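Local coordinates for protein SusD homolog (Bacteroides thetaiotaomicron, PDB 4MRU) that probably binds mucin O-glycans as a SusD-like outer-membrane lipoprotein with a TPR-like helical fold, at residues P74-T84 with R461-Y469; K153-L163 with M206-M215. One frame throughout, in Å; residues are numbered along the deposited sequence.

Contact 1. Residues P74-T84 with R461-Y469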
loop_
_atom_site.group_PDB
_atom_site.type_symbol
_atom_site.label_atom_id
_atom_site.label_comp_id
_atom_site.label_asym_id
_atom_site.label_seq_id
_atom_site.Cartn_x
_atom_site.Cartn_y
_atom_site.Cartn_z
ATOM N N PRO A 74 2.666 19.194 -1.070
ATOM C CA PRO A 74 2.358 18.990 -2.474
ATOM C C PRO A 74 1.586 20.174 -3.055
ATOM O O PRO A 74 0.703 20.722 -2.404
ATOM C CB PRO A 74 1.485 17.741 -2.467
ATOM C CG PRO A 74 0.908 17.637 -1.096
ATOM C CD PRO A 74 1.958 18.248 -0.201
ATOM N N LYS A 75 1.949 20.567 -4.262
ATOM C CA LYS A 75 1.221 21.585 -4.971
ATOM C C LYS A 75 -0.267 21.241 -4.970
ATOM O O LYS A 75 -0.640 20.082 -5.157
ATOM C CB LYS A 75 1.727 21.676 -6.374
ATOM C CG LYS A 75 1.161 22.816 -7.140
ATOM C CD LYS A 75 1.813 22.886 -8.496
ATOM C CE LYS A 75 1.286 24.129 -9.209
ATOM N NZ LYS A 75 1.718 24.093 -10.614
ATOM N N THR A 76 -1.094 22.247 -4.739
ATOM C CA THR A 76 -2.530 22.059 -4.501
ATOM C C THR A 76 -3.200 21.193 -5.579
ATOM O O THR A 76 -3.907 20.282 -5.259
ATOM C CB THR A 76 -3.250 23.406 -4.461
ATOM O OG1 THR A 76 -2.656 24.195 -3.457
ATOM C CG2 THR A 76 -4.734 23.234 -4.139
ATOM N N ASP A 77 -2.977 21.492 -6.848
ATOM C CA ASP A 77 -3.673 20.728 -7.891
ATOM C C ASP A 77 -3.056 19.319 -8.093
ATOM O O ASP A 77 -3.636 18.488 -8.740
ATOM C CB ASP A 77 -3.842 21.551 -9.211
ATOM C CG ASP A 77 -2.550 21.899 -9.904
ATOM O OD1 ASP A 77 -1.478 21.477 -9.451
ATOM O OD2 ASP A 77 -2.623 22.623 -10.934
ATOM N N TRP A 78 -1.915 19.034 -7.480
ATOM C CA TRP A 78 -1.391 17.684 -7.450
ATOM C C TRP A 78 -2.123 16.801 -6.443
ATOM O O TRP A 78 -1.921 15.564 -6.405
ATOM C CB TRP A 78 0.081 17.716 -7.106
ATOM C CG TRP A 78 0.951 18.308 -8.135
ATOM C CD1 TRP A 78 0.585 18.998 -9.226
ATOM C CD2 TRP A 78 2.381 18.259 -8.143
ATOM N NE1 TRP A 78 1.694 19.398 -9.935
ATOM C CE2 TRP A 78 2.816 18.930 -9.309
ATOM C CE3 TRP A 78 3.333 17.688 -7.294
ATOM C CZ2 TRP A 78 4.172 19.068 -9.642
ATOM C CZ3 TRP A 78 4.695 17.835 -7.625
ATOM C CH2 TRP A 78 5.093 18.504 -8.800
ATOM N N LEU A 79 -3.013 17.397 -5.650
ATOM C CA LEU A 79 -3.861 16.630 -4.724
ATOM C C LEU A 79 -5.137 16.050 -5.356
ATOM O O LEU A 79 -5.862 15.305 -4.723
ATOM C CB LEU A 79 -4.278 17.524 -3.541
ATOM C CG LEU A 79 -3.217 17.932 -2.532
ATOM C CD1 LEU A 79 -3.816 18.990 -1.591
ATOM C CD2 LEU A 79 -2.695 16.749 -1.756
ATOM N N LYS A 80 -5.422 16.436 -6.581
ATOM C CA LYS A 80 -6.613 16.011 -7.271
ATOM C C LYS A 80 -6.679 14.523 -7.553
ATOM O O LYS A 80 -7.720 13.897 -7.333
ATOM C CB LYS A 80 -6.730 16.767 -8.621
ATOM C CG LYS A 80 -8.091 16.605 -9.251
ATOM C CD LYS A 80 -8.225 17.384 -10.550
ATOM C CE LYS A 80 -9.637 17.280 -11.139
ATOM N NZ LYS A 80 -9.635 16.369 -12.306
ATOM N N ALA A 81 -5.594 13.936 -8.041
ATOM C CA ALA A 81 -5.687 12.598 -8.675
ATOM C C ALA A 81 -6.036 11.448 -7.721
ATOM O O ALA A 81 -6.888 10.646 -8.045
ATOM C CB ALA A 81 -4.409 12.268 -9.431
ATOM N N PRO A 82 -5.411 11.378 -6.527
ATOM C CA PRO A 82 -5.759 10.226 -5.661
ATOM C C PRO A 82 -7.192 10.203 -5.068
ATOM O O PRO A 82 -7.580 9.216 -4.450
ATOM C CB PRO A 82 -4.727 10.323 -4.529
ATOM C CG PRO A 82 -3.642 11.214 -5.071
ATOM C CD PRO A 82 -4.371 12.214 -5.911
ATOM N N PHE A 83 -7.920 11.298 -5.186
ATOM C CA PHE A 83 -9.286 11.436 -4.634
ATOM C C PHE A 83 -10.243 11.598 -5.774
ATOM O O PHE A 83 -11.040 10.694 -6.074
ATOM C CB PHE A 83 -9.381 12.632 -3.660
ATOM C CG PHE A 83 -10.744 12.801 -3.009
ATOM C CD1 PHE A 83 -11.714 13.535 -3.627
ATOM C CD2 PHE A 83 -11.016 12.245 -1.786
ATOM C CE1 PHE A 83 -12.960 13.701 -3.052
ATOM C CE2 PHE A 83 -12.254 12.387 -1.201
ATOM C CZ PHE A 83 -13.229 13.114 -1.834
ATOM N N THR A 84 -10.135 12.735 -6.453
ATOM C CA THR A 84 -11.115 13.088 -7.466
ATOM C C THR A 84 -11.051 12.152 -8.685
ATOM O O THR A 84 -12.075 11.691 -9.163
ATOM C CB THR A 84 -10.938 14.532 -7.937
ATOM O OG1 THR A 84 -11.052 15.436 -6.818
ATOM C CG2 THR A 84 -12.011 14.903 -9.005
ATOM N N ARG A 461 -2.152 11.505 6.804
ATOM C CA ARG A 461 -3.144 11.398 5.784
ATOM C C ARG A 461 -2.846 12.444 4.710
ATOM O O ARG A 461 -1.986 13.303 4.889
ATOM C CB ARG A 461 -4.537 11.634 6.355
ATOM C CG ARG A 461 -4.698 13.031 6.979
ATOM C CD ARG A 461 -6.076 13.235 7.563
ATOM N NE ARG A 461 -7.138 13.366 6.577
ATOM C CZ ARG A 461 -7.473 14.492 5.931
ATOM N NH1 ARG A 461 -6.807 15.626 6.117
ATOM N NH2 ARG A 461 -8.496 14.475 5.070
ATOM N N LEU A 462 -3.579 12.390 3.601
ATOM C CA LEU A 462 -3.577 13.446 2.590
ATOM C C LEU A 462 -4.764 14.393 2.795
ATOM O O LEU A 462 -5.811 13.978 3.281
ATOM C CB LEU A 462 -3.693 12.906 1.165
ATOM C CG LEU A 462 -2.477 12.513 0.405
ATOM C CD1 LEU A 462 -2.835 12.250 -1.072
ATOM C CD2 LEU A 462 -1.408 13.592 0.534
HETATM N N MSE A 463 -4.599 15.619 2.322
HETATM C CA MSE A 463 -5.604 16.661 2.455
HETATM C C MSE A 463 -6.564 16.576 1.301
HETATM O O MSE A 463 -6.182 16.166 0.227
HETATM C CB MSE A 463 -4.965 18.053 2.448
HETATM C CG MSE A 463 -4.033 18.220 3.638
HETATM SE SE MSE A 463 -2.191 17.748 3.088
HETATM C CE MSE A 463 -1.743 19.391 2.078
ATOM N N TYR A 464 -7.820 16.941 1.526
ATOM C CA TYR A 464 -8.829 16.894 0.461
ATOM C C TYR A 464 -8.491 17.887 -0.635
ATOM O O TYR A 464 -7.850 18.868 -0.373
ATOM C CB TYR A 464 -10.207 17.191 1.000
ATOM C CG TYR A 464 -10.697 16.134 1.998
ATOM C CD1 TYR A 464 -10.830 14.804 1.627
ATOM C CD2 TYR A 464 -11.067 16.483 3.273
ATOM C CE1 TYR A 464 -11.336 13.845 2.513
ATOM C CE2 TYR A 464 -11.545 15.538 4.187
ATOM C CZ TYR A 464 -11.702 14.236 3.805
ATOM O OH TYR A 464 -12.203 13.341 4.733
ATOM N N PRO A 465 -8.853 17.577 -1.875
ATOM C CA PRO A 465 -8.458 18.459 -2.981
ATOM C C PRO A 465 -9.250 19.751 -2.967
ATOM O O PRO A 465 -10.384 19.798 -2.450
ATOM C CB PRO A 465 -8.777 17.628 -4.238
ATOM C CG PRO A 465 -9.749 16.626 -3.827
ATOM C CD PRO A 465 -9.568 16.388 -2.341
ATOM N N ASN A 466 -8.698 20.784 -3.597
ATOM C CA ASN A 466 -9.341 22.074 -3.598
ATOM C C ASN A 466 -10.713 22.073 -4.314
ATOM O O ASN A 466 -11.573 22.895 -4.005
ATOM C CB ASN A 466 -8.452 23.144 -4.239
ATOM C CG ASN A 466 -8.898 24.561 -3.858
ATOM O OD1 ASN A 466 -8.857 24.941 -2.694
ATOM N ND2 ASN A 466 -9.312 25.321 -4.825
ATOM N N GLU A 467 -10.884 21.186 -5.283
ATOM C CA GLU A 467 -12.161 20.989 -5.956
ATOM C C GLU A 467 -13.287 20.719 -4.935
ATOM O O GLU A 467 -14.398 21.228 -5.051
ATOM C CB GLU A 467 -12.071 19.838 -6.954
ATOM C CG GLU A 467 -11.208 20.141 -8.184
ATOM C CD GLU A 467 -9.675 20.125 -7.952
ATOM O OE1 GLU A 467 -9.174 19.832 -6.840
ATOM O OE2 GLU A 467 -8.930 20.403 -8.914
ATOM N N GLU A 468 -12.989 19.939 -3.918
ATOM C CA GLU A 468 -13.993 19.667 -2.917
ATOM C C GLU A 468 -14.382 20.931 -2.181
ATOM O O GLU A 468 -15.586 21.158 -1.898
ATOM C CB GLU A 468 -13.498 18.599 -1.965
ATOM C CG GLU A 468 -13.489 17.223 -2.629
ATOM C CD GLU A 468 -14.863 16.730 -3.037
ATOM O OE1 GLU A 468 -15.714 16.446 -2.133
ATOM O OE2 GLU A 468 -15.098 16.610 -4.263
ATOM N N TYR A 469 -13.404 21.800 -1.951
ATOM C CA TYR A 469 -13.678 23.059 -1.256
ATOM C C TYR A 469 -14.538 23.958 -2.135
ATOM O O TYR A 469 -15.433 24.639 -1.654
ATOM C CB TYR A 469 -12.379 23.786 -0.853
ATOM C CG TYR A 469 -11.700 23.232 0.381
ATOM C CD1 TYR A 469 -10.869 22.108 0.298
ATOM C CD2 TYR A 469 -11.862 23.815 1.610
ATOM C CE1 TYR A 469 -10.249 21.590 1.424
ATOM C CE2 TYR A 469 -11.221 23.311 2.749
ATOM C CZ TYR A 469 -10.443 22.181 2.652
ATOM O OH TYR A 469 -9.787 21.649 3.757
HETATM O O HOH W 1 -6.712 20.023 -5.413
HETATM O O HOH W 2 -6.118 19.675 -10.472
HETATM O O HOH W 3 -6.141 14.829 -2.283
HETATM O O HOH W 4 -13.480 16.113 -6.196
#

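Contact 2. Residues K153-L163 with M206-M215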
loop_
_atom_site.group_PDB
_atom_site.type_symbol
_atom_site.label_atom_id
_atom_site.label_comp_id
_atom_site.label_asym_id
_atom_site.label_seq_id
_atom_site.Cartn_x
_atom_site.Cartn_y
_atom_site.Cartn_z
ATOM N N LYS A 153 -15.092 4.855 9.696
ATOM C CA LYS A 153 -15.672 3.670 10.357
ATOM C C LYS A 153 -16.819 3.101 9.525
ATOM O O LYS A 153 -16.924 1.873 9.341
ATOM C CB LYS A 153 -16.154 3.998 11.772
ATOM C CG LYS A 153 -16.751 2.793 12.476
ATOM C CD LYS A 153 -17.482 3.099 13.749
ATOM C CE LYS A 153 -16.657 2.956 15.019
ATOM N NZ LYS A 153 -17.554 2.584 16.157
ATOM N N ASP A 154 -17.691 3.972 9.062
ATOM C CA ASP A 154 -18.838 3.536 8.251
ATOM C C ASP A 154 -18.405 3.025 6.891
ATOM O O ASP A 154 -19.031 2.087 6.346
ATOM C CB ASP A 154 -19.867 4.655 8.090
ATOM C CG ASP A 154 -20.674 4.901 9.380
ATOM O OD1 ASP A 154 -20.691 4.063 10.298
ATOM O OD2 ASP A 154 -21.315 5.933 9.441
ATOM N N VAL A 155 -17.339 3.584 6.337
ATOM C CA VAL A 155 -16.826 2.995 5.109
ATOM C C VAL A 155 -16.363 1.546 5.333
ATOM O O VAL A 155 -16.737 0.663 4.557
ATOM C CB VAL A 155 -15.695 3.809 4.499
ATOM C CG1 VAL A 155 -15.167 3.114 3.266
ATOM C CG2 VAL A 155 -16.207 5.184 4.096
ATOM N N TYR A 156 -15.518 1.308 6.347
ATOM C CA TYR A 156 -15.009 -0.043 6.619
ATOM C C TYR A 156 -16.156 -1.009 6.911
ATOM O O TYR A 156 -16.204 -2.108 6.364
ATOM C CB TYR A 156 -14.007 -0.010 7.769
ATOM C CG TYR A 156 -12.581 0.056 7.318
ATOM C CD1 TYR A 156 -11.988 1.260 6.921
ATOM C CD2 TYR A 156 -11.797 -1.097 7.255
ATOM C CE1 TYR A 156 -10.657 1.276 6.500
ATOM C CE2 TYR A 156 -10.491 -1.069 6.798
ATOM C CZ TYR A 156 -9.928 0.118 6.414
ATOM O OH TYR A 156 -8.596 0.132 6.002
HETATM N N MSE A 157 -17.137 -0.600 7.698
HETATM C CA MSE A 157 -18.203 -1.556 8.064
HETATM C C MSE A 157 -19.037 -1.901 6.831
HETATM O O MSE A 157 -19.459 -3.059 6.653
HETATM C CB MSE A 157 -19.043 -0.994 9.194
HETATM C CG MSE A 157 -18.258 -0.926 10.524
HETATM SE SE MSE A 157 -16.705 -2.149 10.763
HETATM C CE MSE A 157 -15.587 -0.620 11.278
ATOM N N ARG A 158 -19.267 -0.932 5.953
ATOM C CA ARG A 158 -20.012 -1.172 4.743
ATOM C C ARG A 158 -19.213 -2.057 3.791
ATOM O O ARG A 158 -19.749 -2.993 3.220
ATOM C CB ARG A 158 -20.437 0.166 4.085
ATOM C CG ARG A 158 -21.230 -0.002 2.778
ATOM C CD ARG A 158 -22.554 -0.743 2.958
ATOM N NE ARG A 158 -23.596 0.159 3.402
ATOM C CZ ARG A 158 -24.414 0.822 2.586
ATOM N NH1 ARG A 158 -24.340 0.672 1.267
ATOM N NH2 ARG A 158 -25.320 1.644 3.092
HETATM N N MSE A 159 -17.909 -1.812 3.655
HETATM C CA MSE A 159 -17.052 -2.696 2.873
HETATM C C MSE A 159 -17.091 -4.124 3.389
HETATM O O MSE A 159 -17.180 -5.073 2.604
HETATM C CB MSE A 159 -15.590 -2.153 2.868
HETATM C CG MSE A 159 -15.516 -0.864 2.051
HETATM SE SE MSE A 159 -13.648 -0.212 2.167
HETATM C CE MSE A 159 -13.798 0.989 0.670
ATOM N N PHE A 160 -17.014 -4.313 4.700
ATOM C CA PHE A 160 -17.056 -5.661 5.221
ATOM C C PHE A 160 -18.385 -6.331 4.847
ATOM O O PHE A 160 -18.395 -7.500 4.446
ATOM C CB PHE A 160 -16.877 -5.719 6.732
ATOM C CG PHE A 160 -15.455 -5.513 7.193
ATOM C CD1 PHE A 160 -14.432 -6.315 6.730
ATOM C CD2 PHE A 160 -15.166 -4.548 8.135
ATOM C CE1 PHE A 160 -13.130 -6.143 7.186
ATOM C CE2 PHE A 160 -13.869 -4.393 8.627
ATOM C CZ PHE A 160 -12.852 -5.178 8.145
ATOM N N GLN A 161 -19.480 -5.581 4.937
ATOM C CA GLN A 161 -20.781 -6.111 4.552
ATOM C C GLN A 161 -20.802 -6.458 3.062
ATOM O O GLN A 161 -21.228 -7.555 2.664
ATOM C CB GLN A 161 -21.861 -5.098 4.925
ATOM C CG GLN A 161 -23.305 -5.504 4.702
ATOM C CD GLN A 161 -24.227 -4.302 4.887
ATOM O OE1 GLN A 161 -23.918 -3.359 5.642
ATOM N NE2 GLN A 161 -25.325 -4.296 4.162
ATOM N N GLU A 162 -20.249 -5.586 2.235
ATOM C CA GLU A 162 -20.182 -5.862 0.791
ATOM C C GLU A 162 -19.251 -7.041 0.423
ATOM O O GLU A 162 -19.568 -7.824 -0.491
ATOM C CB GLU A 162 -19.765 -4.595 0.035
ATOM C CG GLU A 162 -20.808 -3.481 0.133
ATOM C CD GLU A 162 -20.322 -2.151 -0.383
ATOM O OE1 GLU A 162 -19.072 -1.950 -0.468
ATOM O OE2 GLU A 162 -21.196 -1.280 -0.651
ATOM N N LEU A 163 -18.121 -7.182 1.102
ATOM C CA LEU A 163 -17.267 -8.319 0.836
ATOM C C LEU A 163 -18.006 -9.623 1.144
ATOM O O LEU A 163 -17.849 -10.603 0.385
ATOM C CB LEU A 163 -15.952 -8.252 1.617
ATOM C CG LEU A 163 -15.061 -7.132 1.083
ATOM C CD1 LEU A 163 -13.814 -6.994 1.940
ATOM C CD2 LEU A 163 -14.727 -7.361 -0.391
HETATM N N MSE A 206 -7.854 -5.783 6.048
HETATM C CA MSE A 206 -8.705 -4.736 6.592
HETATM C C MSE A 206 -9.034 -4.969 8.049
HETATM O O MSE A 206 -9.061 -4.022 8.831
HETATM C CB MSE A 206 -9.979 -4.708 5.775
HETATM C CG MSE A 206 -9.729 -4.148 4.378
HETATM SE SE MSE A 206 -11.390 -4.314 3.302
HETATM C CE MSE A 206 -12.738 -3.738 4.630
ATOM N N ALA A 207 -9.234 -6.217 8.443
ATOM C CA ALA A 207 -9.393 -6.527 9.870
ATOM C C ALA A 207 -8.174 -6.093 10.674
ATOM O O ALA A 207 -8.306 -5.474 11.732
ATOM C CB ALA A 207 -9.685 -8.011 10.068
HETATM N N MSE A 208 -6.963 -6.420 10.211
HETATM C CA MSE A 208 -5.759 -6.107 10.991
HETATM C C MSE A 208 -5.595 -4.599 11.132
HETATM O O MSE A 208 -5.177 -4.110 12.176
HETATM C CB MSE A 208 -4.515 -6.730 10.321
HETATM C CG MSE A 208 -3.332 -6.803 11.276
HETATM SE SE MSE A 208 -3.671 -8.072 12.770
HETATM C CE MSE A 208 -4.080 -9.652 11.705
ATOM N N ARG A 209 -6.053 -3.866 10.133
ATOM C CA ARG A 209 -5.984 -2.412 10.093
ATOM C C ARG A 209 -6.703 -1.806 11.273
ATOM O O ARG A 209 -6.275 -0.764 11.750
ATOM C CB ARG A 209 -6.571 -1.846 8.785
ATOM C CG ARG A 209 -6.220 -0.381 8.573
ATOM C CD ARG A 209 -4.858 -0.158 7.886
ATOM N NE ARG A 209 -5.012 -0.363 6.450
ATOM C CZ ARG A 209 -4.283 -1.126 5.654
ATOM N NH1 ARG A 209 -3.216 -1.799 6.082
ATOM N NH2 ARG A 209 -4.627 -1.169 4.370
ATOM N N LEU A 210 -7.760 -2.474 11.758
ATOM C CA LEU A 210 -8.597 -1.918 12.809
ATOM C C LEU A 210 -8.283 -2.439 14.222
ATOM O O LEU A 210 -9.081 -2.232 15.168
ATOM C CB LEU A 210 -10.075 -2.197 12.507
ATOM C CG LEU A 210 -10.567 -1.884 11.088
ATOM C CD1 LEU A 210 -12.076 -2.065 11.023
ATOM C CD2 LEU A 210 -10.155 -0.498 10.656
ATOM N N CYS A 211 -7.102 -3.016 14.400
ATOM C CA CYS A 211 -6.805 -3.689 15.676
ATOM C C CYS A 211 -6.605 -2.690 16.843
ATOM O O CYS A 211 -6.652 -3.085 18.008
ATOM C CB CYS A 211 -5.628 -4.643 15.502
ATOM S SG CYS A 211 -4.067 -3.740 15.399
ATOM N N TYR A 212 -6.443 -1.404 16.563
ATOM C CA TYR A 212 -6.319 -0.410 17.623
ATOM C C TYR A 212 -7.610 0.390 17.855
ATOM O O TYR A 212 -7.591 1.357 18.631
ATOM C CB TYR A 212 -5.131 0.546 17.332
ATOM C CG TYR A 212 -3.799 -0.161 17.339
ATOM C CD1 TYR A 212 -3.261 -0.643 18.524
ATOM C CD2 TYR A 212 -3.029 -0.303 16.165
ATOM C CE1 TYR A 212 -2.029 -1.284 18.540
ATOM C CE2 TYR A 212 -1.812 -0.941 16.185
ATOM C CZ TYR A 212 -1.305 -1.409 17.394
ATOM O OH TYR A 212 -0.093 -2.051 17.408
ATOM N N THR A 213 -8.730 -0.004 17.230
ATOM C CA THR A 213 -9.998 0.716 17.371
ATOM C C THR A 213 -10.957 -0.010 18.292
ATOM O O THR A 213 -10.652 -1.073 18.766
ATOM C CB THR A 213 -10.743 0.838 16.037
ATOM O OG1 THR A 213 -11.161 -0.461 15.592
ATOM C CG2 THR A 213 -9.865 1.497 14.998
ATOM N N ASP A 214 -12.129 0.578 18.525
ATOM C CA ASP A 214 -13.179 -0.053 19.337
ATOM C C ASP A 214 -13.941 -1.135 18.559
ATOM O O ASP A 214 -14.903 -1.718 19.051
ATOM C CB ASP A 214 -14.132 1.025 19.924
ATOM C CG ASP A 214 -15.059 1.678 18.884
ATOM O OD1 ASP A 214 -14.944 1.424 17.666
ATOM O OD2 ASP A 214 -15.930 2.476 19.303
HETATM N N MSE A 215 -13.483 -1.420 17.349
HETATM C CA MSE A 215 -14.032 -2.511 16.575
HETATM C C MSE A 215 -13.087 -3.670 16.552
HETATM O O MSE A 215 -13.243 -4.577 15.722
HETATM C CB MSE A 215 -14.255 -2.020 15.156
HETATM C CG MSE A 215 -15.267 -0.864 15.103
HETATM SE SE MSE A 215 -17.130 -1.356 15.538
HETATM C CE MSE A 215 -17.205 -0.544 17.323
#

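Contact 1. Residues P74-T84 with R461-Y469
Pro74 touches the opposing segment lightly, its CG 4.5 Å from the terminal methyl CE of Met463, a selenomethionine. At Thr76 the methyl CG2 rests 3.7 Å from CB of Asn466, while the carbonyl oxygen works through water. One water molecule donates to Thr76 O and to Glu467 OE1 and accepts from Asn466 N, so it ties the 3-10 segment to Asn466 and Glu467. Leu79 is the apolar wedge: CD2 meets CD2 of Leu462 at 4.1 Å, CD1 lies near CE of Met463, and its carbonyl shares a water with Met463 O. The backbones come closest at Leu79 and Pro465. No direct hydrogen bond joins the two segments. Two loops, each running into a helix, here pack within the largely helical, TPR-like SusD fold, with waters bridging polar groups of the two. Lys80 lays its aliphatic chain across Glu467, Lys80 CD 3.5 Å from Glu467 OE2, and its NZ forms a salt bridge with Asp85. In Phe83, CG anti to the backbone N (chi1 -178°) carries the ring across Pro465, whose CD makes an off-centre CH-pi contact 4.2 Å from the ring centroid. Tyr464 turns an edge to the face of Phe83 in an offset edge-to-face pair, planes 73° apart, with its hydroxyl held by Pro127 O. Glu468 crosses the same ring, CD 3.6 Å from CE1 of Phe83, and OE1 bonds to Tyr149. A serine at Phe83 would probably leave Pro465 and the edge of Tyr464 without their aromatic partner. Finally, Thr84 OG1 lies 3.5 Å from CG of Pro465 and shares a water with Glu468 OE2.

Contact 2. Residues K153-L163 with M206-M215
The backbones run closest at Tyr156 and Met206, whose CA atoms are 7.9 Å apart; the second chain then turns away after the helix end and comes back near Lys153 at Met215. Met206, a selenomethionine, is a knob in the hole formed by Tyr156, Met159, Phe160 and Leu163. A bend at its last torsion (chi3 43°) sets CE over the face of Phe160, 3.7 Å from the centroid, while SE reaches Leu163 CD1 and makes an oblique Met-aromatic contact with the same ring. Leu210 divides its methyls: CD2 sits over a face of Tyr156, 4.0 Å from the centroid, and CD1 meets the edge of Phe160 at CE2. Met206 CB in turn touches the edge of Tyr156. The hydroxyl of Tyr156 passes 3.5 Å from CG of Arg209 and bonds to Asp123, which shares salt bridges to the Arg209 guanidinium with Glu429 and Glu433. Thr213 OG1 donates to Leu210 O on a lone pair and accepts from Met215 N, an ST turn just before helix 216-229. A weak salt bridge from Lys153 NZ to Asp214 OD1 is doubtful, since Asp214 adopts two conformers. Knobs-into-holes packing of this kind, joining helix 152-173 to the end of helix 192-209, is consistent with the TPR-like helical architecture of SusD homologs.

How the contacts relate
Contact 2 is nested inside the long chain loop that contact 1 closes; their centres are about 24 Å apart and the two contacts do not touch. Contact 2 is mostly buried and sets a helix against a helix end and the turn that follows it, so methyls, selenium and ring faces do most of its work. Contact 1 is only partly buried and brings together two loops and the helix starts that follow them; its apolar contacts are interleaved with bridging waters, which take the place of direct bonds. Both set an aromatic ring against an aliphatic group, a proline in one and a selenomethionine methyl in the other. Helix 104-125 is common ground, touching Pro82 and Leu462 in contact 1, and Met159, Leu163 and Arg209 in contact 2.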